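Local atomic coordinates of ATP-dependent 6-phosphofructokinase isozyme 2 (Escherichia coli, PDB entry 3UMO), a protein that catalyses the ATP-dependent phosphorylation of fructose 6-phosphate to fructose 1,6-bisphosphate, the first committing step of glycolysis, and works as a homodimer. Residues A10-I22 / W88-S100. Sequence-based numbering, arbitrary orientation. Where two conformers were deposited one is given.
Sequences APSLDSATITPQI and WTRQNLHVHVEAS
The side chains of Asp14 and Asn92 run alongside each other in the same direction, their flat ends turned only 26° from coplanar, a good example of how two parallel strands can bring polar ends into one site. Asp14 OD1 takes two hydrogen bonds from opposite faces of its plane: Ser12 OG, 2.7 Å from it, comes on the syn side, and Asn92 N, 3.3 Å from OD1, on the anti side. A water donates to Asp14 OD2 and accepts from Asn92 ND2, while Asn92 OD1 is held by Met108 N. With an alanine in place of Asp14, Ser12 OG and Asn92 N would probably lose the acceptor they share, and the water bridge to Asn92 ND2 its other end.

On the other face, Gln91 runs alongside Leu13, and its NE2 donates a hydrogen bond to Leu13 O (3.0 Å), approaching from above the carbonyl plane rather than on a lone pair. From Ser15 to Thr19 the backbones are joined by nearly straight hydrogen bonds such as His94 N to Ser15 O (2.8 Å). Thr17 and Thr19 set OG1 anti to the backbone N (chi1 -174° and -162°), toward Thr31 O and Arg29 O; their methyls are thereby left for the second strand, Thr17 CG2 3.9 Å from Leu93 CD1 and Thr19 CG2 3.8 Å from Val95 CG1. Farther on, Ile22 crosses Val97 at about a right angle.

Leu93 packs on Leu93 of the second subunit, whereas Ser12-Asp14 and Arg90-Asn92 belong to the substrate site. Strands 12-19 and 93-97 thus form the parallel centre of the small beta-sheet lid typical of ribokinase-family sugar kinases, which here serves both substrate binding and dimer formation.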
loop_
_atom_site.group_PDB
_atom_site.type_symbol
_atom_site.label_atom_id
_atom_site.label_comp_id
_atom_site.label_asym_id
_atom_site.label_seq_id
_atom_site.Cartn_x
_atom_site.Cartn_y
_atom_site.Cartn_z
ATOM N N ALA A 10 30.185 -0.066 -6.926
ATOM C CA ALA A 10 29.201 -0.718 -6.064
ATOM C C ALA A 10 28.346 -1.709 -6.838
ATOM O O ALA A 10 27.179 -1.436 -7.124
ATOM C CB ALA A 10 28.310 0.320 -5.385
ATOM N N PRO A 11 28.923 -2.867 -7.190
ATOM C CA PRO A 11 28.119 -3.892 -7.866
ATOM C C PRO A 11 27.208 -4.619 -6.884
ATOM O O PRO A 11 27.315 -4.443 -5.670
ATOM C CB PRO A 11 29.172 -4.863 -8.393
ATOM C CG PRO A 11 30.305 -4.736 -7.444
ATOM C CD PRO A 11 30.325 -3.286 -7.018
ATOM N N SER A 12 26.322 -5.452 -7.409
ATOM C CA SER A 12 25.511 -6.281 -6.535
ATOM C C SER A 12 25.115 -7.586 -7.200
ATOM O O SER A 12 25.118 -7.698 -8.429
ATOM C CB SER A 12 24.262 -5.525 -6.064
ATOM O OG SER A 12 23.461 -5.122 -7.157
ATOM N N LEU A 13 24.796 -8.575 -6.371
ATOM C CA LEU A 13 24.162 -9.796 -6.844
ATOM C C LEU A 13 22.702 -9.687 -6.443
ATOM O O LEU A 13 22.357 -9.865 -5.274
ATOM C CB LEU A 13 24.784 -11.038 -6.201
ATOM C CG LEU A 13 24.163 -12.364 -6.653
ATOM C CD1 LEU A 13 24.523 -12.627 -8.104
ATOM C CD2 LEU A 13 24.628 -13.516 -5.768
ATOM N N ASP A 14 21.844 -9.373 -7.403
ATOM C CA ASP A 14 20.454 -9.087 -7.081
ATOM C C ASP A 14 19.606 -10.349 -7.056
ATOM O O ASP A 14 19.817 -11.274 -7.843
ATOM C CB ASP A 14 19.867 -8.057 -8.056
ATOM C CG ASP A 14 20.544 -6.705 -7.951
ATOM O OD1 ASP A 14 21.160 -6.429 -6.898
ATOM O OD2 ASP A 14 20.460 -5.918 -8.916
ATOM N N SER A 15 18.658 -10.384 -6.128
ATOM C CA SER A 15 17.712 -11.486 -6.040
ATOM C C SER A 15 16.374 -11.014 -6.571
ATOM O O SER A 15 15.873 -9.977 -6.150
ATOM C CB SER A 15 17.537 -11.939 -4.589
ATOM O OG SER A 15 18.695 -12.586 -4.100
ATOM N N ALA A 16 15.797 -11.766 -7.501
ATOM C CA ALA A 16 14.443 -11.480 -7.959
ATOM C C ALA A 16 13.526 -12.578 -7.442
ATOM O O ALA A 16 13.733 -13.763 -7.722
ATOM C CB ALA A 16 14.382 -11.415 -9.477
ATOM N N THR A 17 12.517 -12.183 -6.675
ATOM C CA THR A 17 11.603 -13.153 -6.091
ATOM C C THR A 17 10.146 -12.777 -6.337
ATOM O O THR A 17 9.841 -11.646 -6.747
ATOM C CB THR A 17 11.854 -13.312 -4.578
ATOM O OG1 THR A 17 11.028 -14.363 -4.066
ATOM C CG2 THR A 17 11.547 -12.014 -3.835
ATOM N N ILE A 18 9.253 -13.729 -6.077
ATOM C CA ILE A 18 7.829 -13.560 -6.323
ATOM C C ILE A 18 7.049 -13.859 -5.044
ATOM O O ILE A 18 7.395 -14.780 -4.300
ATOM C CB ILE A 18 7.358 -14.512 -7.451
ATOM C CG1 ILE A 18 8.090 -14.191 -8.759
ATOM C CG2 ILE A 18 5.869 -14.403 -7.665
ATOM C CD1 ILE A 18 7.929 -15.272 -9.831
ATOM N N THR A 19 6.005 -13.074 -4.788
ATOM C CA THR A 19 5.123 -13.322 -3.647
ATOM C C THR A 19 3.684 -12.969 -4.059
ATOM O O THR A 19 3.481 -12.140 -4.943
ATOM C CB THR A 19 5.613 -12.538 -2.391
ATOM O OG1 THR A 19 5.029 -13.093 -1.201
ATOM C CG2 THR A 19 5.273 -11.059 -2.500
ATOM N N PRO A 20 2.676 -13.629 -3.463
ATOM C CA PRO A 20 1.308 -13.389 -3.953
ATOM C C PRO A 20 0.749 -12.012 -3.611
ATOM O O PRO A 20 0.084 -11.397 -4.444
ATOM C CB PRO A 20 0.484 -14.472 -3.239
ATOM C CG PRO A 20 1.472 -15.529 -2.885
ATOM C CD PRO A 20 2.738 -14.790 -2.558
ATOM N N GLN A 21 1.006 -11.535 -2.401
ATOM C CA GLN A 21 0.445 -10.265 -1.961
ATOM C C GLN A 21 1.512 -9.473 -1.222
ATOM O O GLN A 21 2.515 -10.034 -0.771
ATOM C CB GLN A 21 -0.763 -10.501 -1.039
ATOM C CG GLN A 21 -1.888 -11.351 -1.641
ATOM C CD GLN A 21 -2.864 -10.542 -2.476
ATOM O OE1 GLN A 21 -2.777 -9.313 -2.537
ATOM N NE2 GLN A 21 -3.802 -11.228 -3.130
ATOM N N ILE A 22 1.311 -8.166 -1.103
ATOM C CA ILE A 22 2.197 -7.373 -0.263
ATOM C C ILE A 22 1.406 -6.632 0.804
ATOM O O ILE A 22 0.416 -5.948 0.524
ATOM C CB ILE A 22 3.117 -6.425 -1.077
ATOM C CG1 ILE A 22 4.087 -5.689 -0.137
ATOM C CG2 ILE A 22 2.300 -5.451 -1.911
ATOM C CD1 ILE A 22 5.277 -5.078 -0.861
ATOM N N TRP A 88 32.001 -9.013 1.313
ATOM C CA TRP A 88 31.277 -9.802 0.316
ATOM C C TRP A 88 30.291 -8.972 -0.514
ATOM O O TRP A 88 29.653 -8.042 -0.009
ATOM C CB TRP A 88 30.564 -11.003 0.965
ATOM C CG TRP A 88 29.280 -10.654 1.675
ATOM C CD1 TRP A 88 28.041 -10.475 1.112
ATOM C CD2 TRP A 88 29.108 -10.463 3.085
ATOM N NE1 TRP A 88 27.119 -10.172 2.085
ATOM C CE2 TRP A 88 27.745 -10.162 3.301
ATOM C CE3 TRP A 88 29.973 -10.512 4.178
ATOM C CZ2 TRP A 88 27.234 -9.911 4.576
ATOM C CZ3 TRP A 88 29.462 -10.265 5.441
ATOM C CH2 TRP A 88 28.106 -9.967 5.629
ATOM N N THR A 89 30.167 -9.327 -1.791
ATOM C CA THR A 89 29.277 -8.629 -2.719
ATOM C C THR A 89 27.841 -8.609 -2.193
ATOM O O THR A 89 27.266 -9.661 -1.900
ATOM C CB THR A 89 29.330 -9.281 -4.124
ATOM O OG1 THR A 89 30.643 -9.105 -4.672
ATOM C CG2 THR A 89 28.297 -8.654 -5.066
ATOM N N ARG A 90 27.285 -7.405 -2.062
ATOM C CA ARG A 90 25.968 -7.203 -1.457
ATOM C C ARG A 90 24.829 -7.517 -2.422
ATOM O O ARG A 90 25.035 -7.611 -3.633
ATOM C CB ARG A 90 25.833 -5.770 -0.931
ATOM C CG ARG A 90 26.739 -5.446 0.247
ATOM C CD ARG A 90 26.453 -6.361 1.431
ATOM N NE ARG A 90 27.033 -5.858 2.678
ATOM C CZ ARG A 90 28.190 -6.269 3.191
ATOM N NH1 ARG A 90 28.628 -5.754 4.334
ATOM N NH2 ARG A 90 28.910 -7.194 2.566
ATOM N N GLN A 91 23.627 -7.671 -1.872
ATOM C CA GLN A 91 22.463 -8.080 -2.650
ATOM C C GLN A 91 21.315 -7.086 -2.536
ATOM O O GLN A 91 20.934 -6.699 -1.426
ATOM C CB GLN A 91 21.959 -9.438 -2.162
ATOM C CG GLN A 91 22.999 -10.550 -2.130
ATOM C CD GLN A 91 22.366 -11.922 -2.306
ATOM O OE1 GLN A 91 22.546 -12.816 -1.482
ATOM N NE2 GLN A 91 21.612 -12.088 -3.391
ATOM N N ASN A 92 20.765 -6.672 -3.676
ATOM C CA ASN A 92 19.509 -5.926 -3.669
ATOM C C ASN A 92 18.352 -6.880 -3.949
ATOM O O ASN A 92 18.563 -7.984 -4.452
ATOM C CB ASN A 92 19.526 -4.775 -4.680
ATOM C CG ASN A 92 20.521 -3.704 -4.313
ATOM O OD1 ASN A 92 20.808 -3.497 -3.136
ATOM N ND2 ASN A 92 21.064 -3.024 -5.315
ATOM N N LEU A 93 17.137 -6.462 -3.611
ATOM C CA LEU A 93 15.985 -7.345 -3.745
ATOM C C LEU A 93 14.902 -6.760 -4.638
ATOM O O LEU A 93 14.442 -5.632 -4.420
ATOM C CB LEU A 93 15.392 -7.684 -2.373
ATOM C CG LEU A 93 14.250 -8.709 -2.381
ATOM C CD1 LEU A 93 14.731 -10.063 -2.888
ATOM C CD2 LEU A 93 13.596 -8.845 -1.005
ATOM N N HIS A 94 14.493 -7.549 -5.632
ATOM C CA HIS A 94 13.404 -7.203 -6.534
ATOM C C HIS A 94 12.248 -8.138 -6.215
ATOM O O HIS A 94 12.389 -9.358 -6.309
ATOM C CB HIS A 94 13.850 -7.400 -7.989
ATOM C CG HIS A 94 12.783 -7.123 -9.005
ATOM N ND1 HIS A 94 11.826 -8.056 -9.352
ATOM C CD2 HIS A 94 12.539 -6.032 -9.766
ATOM C CE1 HIS A 94 11.030 -7.540 -10.276
ATOM N NE2 HIS A 94 11.443 -6.315 -10.544
ATOM N N VAL A 95 11.104 -7.577 -5.836
ATOM C CA VAL A 95 9.947 -8.402 -5.498
ATOM C C VAL A 95 8.785 -8.167 -6.453
ATOM O O VAL A 95 8.278 -7.049 -6.564
ATOM C CB VAL A 95 9.447 -8.117 -4.067
ATOM C CG1 VAL A 95 8.294 -9.061 -3.706
ATOM C CG2 VAL A 95 10.577 -8.236 -3.067
ATOM N N HIS A 96 8.351 -9.221 -7.134
ATOM C CA HIS A 96 7.152 -9.132 -7.957
ATOM C C HIS A 96 5.937 -9.594 -7.156
ATOM O O HIS A 96 5.951 -10.679 -6.576
ATOM C CB HIS A 96 7.285 -9.993 -9.203
ATOM C CG HIS A 96 6.091 -9.920 -10.101
ATOM N ND1 HIS A 96 5.945 -8.933 -11.053
ATOM C CD2 HIS A 96 4.974 -10.677 -10.164
ATOM C CE1 HIS A 96 4.792 -9.105 -11.684
ATOM N NE2 HIS A 96 4.185 -10.156 -11.157
ATOM N N VAL A 97 4.893 -8.767 -7.112
ATOM C CA VAL A 97 3.657 -9.134 -6.427
ATOM C C VAL A 97 2.635 -9.647 -7.443
ATOM O O VAL A 97 2.169 -8.902 -8.309
ATOM C CB VAL A 97 3.083 -7.958 -5.611
ATOM C CG1 VAL A 97 1.885 -8.427 -4.811
ATOM C CG2 VAL A 97 4.151 -7.385 -4.684
ATOM N N GLU A 98 2.280 -10.926 -7.332
ATOM C CA GLU A 98 1.424 -11.562 -8.333
ATOM C C GLU A 98 0.029 -10.941 -8.434
ATOM O O GLU A 98 -0.495 -10.779 -9.535
ATOM C CB GLU A 98 1.310 -13.072 -8.089
ATOM C CG GLU A 98 1.176 -13.906 -9.370
ATOM C CD GLU A 98 2.524 -14.246 -9.996
ATOM O OE1 GLU A 98 3.111 -13.375 -10.672
ATOM O OE2 GLU A 98 2.998 -15.388 -9.805
ATOM N N ALA A 99 -0.561 -10.579 -7.301
ATOM C CA ALA A 99 -1.941 -10.080 -7.309
ATOM C C ALA A 99 -2.116 -8.736 -8.034
ATOM O O ALA A 99 -3.166 -8.474 -8.628
ATOM C CB ALA A 99 -2.483 -10.003 -5.898
ATOM N N SER A 100 -1.093 -7.896 -7.987
ATOM C CA SER A 100 -1.184 -6.553 -8.560
ATOM C C SER A 100 -0.333 -6.385 -9.814
ATOM O O SER A 100 -0.550 -5.462 -10.602
ATOM C CB SER A 100 -0.729 -5.532 -7.523
ATOM O OG SER A 100 0.608 -5.791 -7.149
HETATM O O HOH W 1 28.766 -5.094 -3.413
HETATM O O HOH W 2 20.493 -3.357 -8.295
HETATM O O HOH W 3 10.989 -10.607 -9.157
#